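Local coordinates for N-acetylmuramoyl-l-alanine amidase (Bartonella henselae, PDB 3NE8), which probably hydrolyses the amide bond between N-acetylmuramic acid and L-alanine in peptidoglycan, as a zinc-dependent amidase of cell-wall remodelling during bacterial division, at residues 6-11 with 76-81. Residues are numbered along the deposited sequence; the frame is centred on the assembly and turned at random.
Sequences RVVLDP and DLFISI. With ACT (acetate ion), chain E.
Asp10 meets Ser80 and Phe78 on one face of a pair of parallel strands. With CG anti to its backbone N (chi1 174°), Asp10 stands up from that face, and its OD2 accepts the Ser80 hydroxyl at OG, 2.7 Å away, on the anti side of the carboxylate. Ser80 OG is also hydrogen-bonded to zinc ligand His82, so Ser80 is a second-shell partner of the zinc site and Asp10 stands one shell behind it, holding the serine hydroxyl; its OD1 is taken by Arg66 and Thr54. The Phe78 ring leans across toward the first strand: CZ lies 3.5 Å from Asp10 CB, with the ring and carboxylate planes only 19° apart, while Val8 CG1 meets the ring edge in plane, 3.8 Å from CD1. On the other face Leu9 and Ile79 run side by side, Leu9 CD2 to Ile79 CB 4.0 Å. Nearly straight ladder bonds join Val8 and Asp10 to Leu77, Ile79 and Ile81. At the start of the pair, Asp76 OD2 accepts Arg6 N (2.8 Å) and Asp76 N returns a bond to Arg6 O. The Arg6 guanidinium turns away from Asp76 and holds, through NH1 and NH2, an acetate probably left from crystallisation. Strand 5-11 lies between 49-53 and 77-82 in the mixed sheet; helix 206-227 packs on Val7, Leu77 and Ile79, and helix 28-45 on Leu9, Pro11 and Ile81.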
loop_
_atom_site.group_PDB
_atom_site.type_symbol
_atom_site.label_atom_id
_atom_site.label_comp_id
_atom_site.label_asym_id
_atom_site.label_seq_id
_atom_site.Cartn_x
_atom_site.Cartn_y
_atom_site.Cartn_z
ATOM N N ARG A 6 12.558 11.032 3.752
ATOM C CA ARG A 6 13.648 10.845 4.705
ATOM C C ARG A 6 13.808 9.377 5.072
ATOM O O ARG A 6 12.881 8.754 5.588
ATOM C CB ARG A 6 13.378 11.686 5.955
ATOM C CG ARG A 6 13.133 13.171 5.647
ATOM C CD ARG A 6 12.775 13.975 6.891
ATOM N NE ARG A 6 13.891 14.043 7.830
ATOM C CZ ARG A 6 14.951 14.826 7.674
ATOM N NH1 ARG A 6 15.041 15.626 6.612
ATOM N NH2 ARG A 6 15.915 14.814 8.579
ATOM N N VAL A 7 14.989 8.828 4.813
ATOM C CA VAL A 7 15.243 7.405 5.018
ATOM C C VAL A 7 16.439 7.205 5.935
ATOM O O VAL A 7 17.485 7.826 5.733
ATOM C CB VAL A 7 15.555 6.714 3.677
ATOM C CG1 VAL A 7 15.810 5.225 3.877
ATOM C CG2 VAL A 7 14.414 6.918 2.713
ATOM N N VAL A 8 16.294 6.327 6.927
ATOM C CA VAL A 8 17.408 5.946 7.772
ATOM C C VAL A 8 17.736 4.492 7.515
ATOM O O VAL A 8 16.842 3.631 7.536
ATOM C CB VAL A 8 17.098 6.209 9.258
ATOM C CG1 VAL A 8 18.179 5.591 10.158
ATOM C CG2 VAL A 8 17.007 7.716 9.494
ATOM N N LEU A 9 19.011 4.239 7.225
ATOM C CA LEU A 9 19.533 2.902 7.005
ATOM C C LEU A 9 20.334 2.474 8.219
ATOM O O LEU A 9 21.168 3.232 8.720
ATOM C CB LEU A 9 20.436 2.860 5.777
ATOM C CG LEU A 9 19.821 3.414 4.495
ATOM C CD1 LEU A 9 20.808 3.351 3.341
ATOM C CD2 LEU A 9 18.537 2.688 4.129
ATOM N N ASP A 10 20.096 1.249 8.671
ATOM C CA ASP A 10 20.758 0.701 9.840
ATOM C C ASP A 10 21.619 -0.489 9.450
ATOM O O ASP A 10 21.114 -1.597 9.254
ATOM C CB ASP A 10 19.709 0.252 10.864
ATOM C CG ASP A 10 20.326 -0.453 12.048
ATOM O OD1 ASP A 10 21.294 0.105 12.605
ATOM O OD2 ASP A 10 19.876 -1.568 12.411
ATOM N N PRO A 11 22.943 -0.280 9.335
ATOM C CA PRO A 11 23.820 -1.428 9.070
ATOM C C PRO A 11 23.906 -2.310 10.317
ATOM O O PRO A 11 24.429 -1.885 11.353
ATOM C CB PRO A 11 25.184 -0.785 8.760
ATOM C CG PRO A 11 24.920 0.688 8.588
ATOM C CD PRO A 11 23.697 0.985 9.406
ATOM N N ASP A 76 10.942 8.906 7.493
ATOM C CA ASP A 76 9.731 8.370 6.881
ATOM C C ASP A 76 9.801 6.862 6.671
ATOM O O ASP A 76 8.790 6.222 6.380
ATOM C CB ASP A 76 9.495 9.055 5.537
ATOM C CG ASP A 76 9.290 10.546 5.676
ATOM O OD1 ASP A 76 8.398 10.949 6.458
ATOM O OD2 ASP A 76 10.014 11.315 5.003
ATOM N N LEU A 77 10.993 6.293 6.799
ATOM C CA LEU A 77 11.226 4.873 6.565
ATOM C C LEU A 77 12.550 4.509 7.219
ATOM O O LEU A 77 13.512 5.283 7.159
ATOM C CB LEU A 77 11.288 4.585 5.057
ATOM C CG LEU A 77 11.591 3.146 4.630
ATOM C CD1 LEU A 77 10.534 2.153 5.118
ATOM C CD2 LEU A 77 11.735 3.065 3.118
ATOM N N PHE A 78 12.595 3.328 7.822
ATOM C CA PHE A 78 13.761 2.785 8.505
ATOM C C PHE A 78 14.002 1.380 7.970
ATOM O O PHE A 78 13.082 0.553 7.948
ATOM C CB PHE A 78 13.494 2.745 10.013
ATOM C CG PHE A 78 14.596 2.115 10.820
ATOM C CD1 PHE A 78 15.781 2.796 11.063
ATOM C CD2 PHE A 78 14.451 0.835 11.341
ATOM C CE1 PHE A 78 16.796 2.227 11.835
ATOM C CE2 PHE A 78 15.463 0.250 12.089
ATOM C CZ PHE A 78 16.641 0.956 12.343
ATOM N N ILE A 79 15.228 1.111 7.525
ATOM C CA ILE A 79 15.593 -0.186 6.969
ATOM C C ILE A 79 16.819 -0.719 7.698
ATOM O O ILE A 79 17.892 -0.108 7.639
ATOM C CB ILE A 79 15.907 -0.081 5.460
ATOM C CG1 ILE A 79 14.722 0.520 4.686
ATOM C CG2 ILE A 79 16.278 -1.445 4.908
ATOM C CD1 ILE A 79 15.018 0.799 3.221
ATOM N N SER A 80 16.660 -1.842 8.386
ATOM C CA SER A 80 17.786 -2.488 9.041
ATOM C C SER A 80 18.310 -3.581 8.124
ATOM O O SER A 80 17.543 -4.425 7.637
ATOM C CB SER A 80 17.360 -3.072 10.385
ATOM O OG SER A 80 18.486 -3.530 11.129
ATOM N N ILE A 81 19.618 -3.559 7.891
ATOM C CA ILE A 81 20.267 -4.385 6.876
ATOM C C ILE A 81 21.110 -5.468 7.543
ATOM O O ILE A 81 21.961 -5.159 8.385
ATOM C CB ILE A 81 21.173 -3.491 6.005
ATOM C CG1 ILE A 81 20.331 -2.449 5.257
ATOM C CG2 ILE A 81 22.029 -4.320 5.044
ATOM C CD1 ILE A 81 21.086 -1.221 4.829
HETATM C C ACT E . 18.138 17.270 7.152
HETATM O O ACT E . 17.059 17.403 6.531
HETATM O OXT ACT E . 18.205 16.326 7.965
HETATM C CH3 ACT E . 19.297 18.199 6.939
#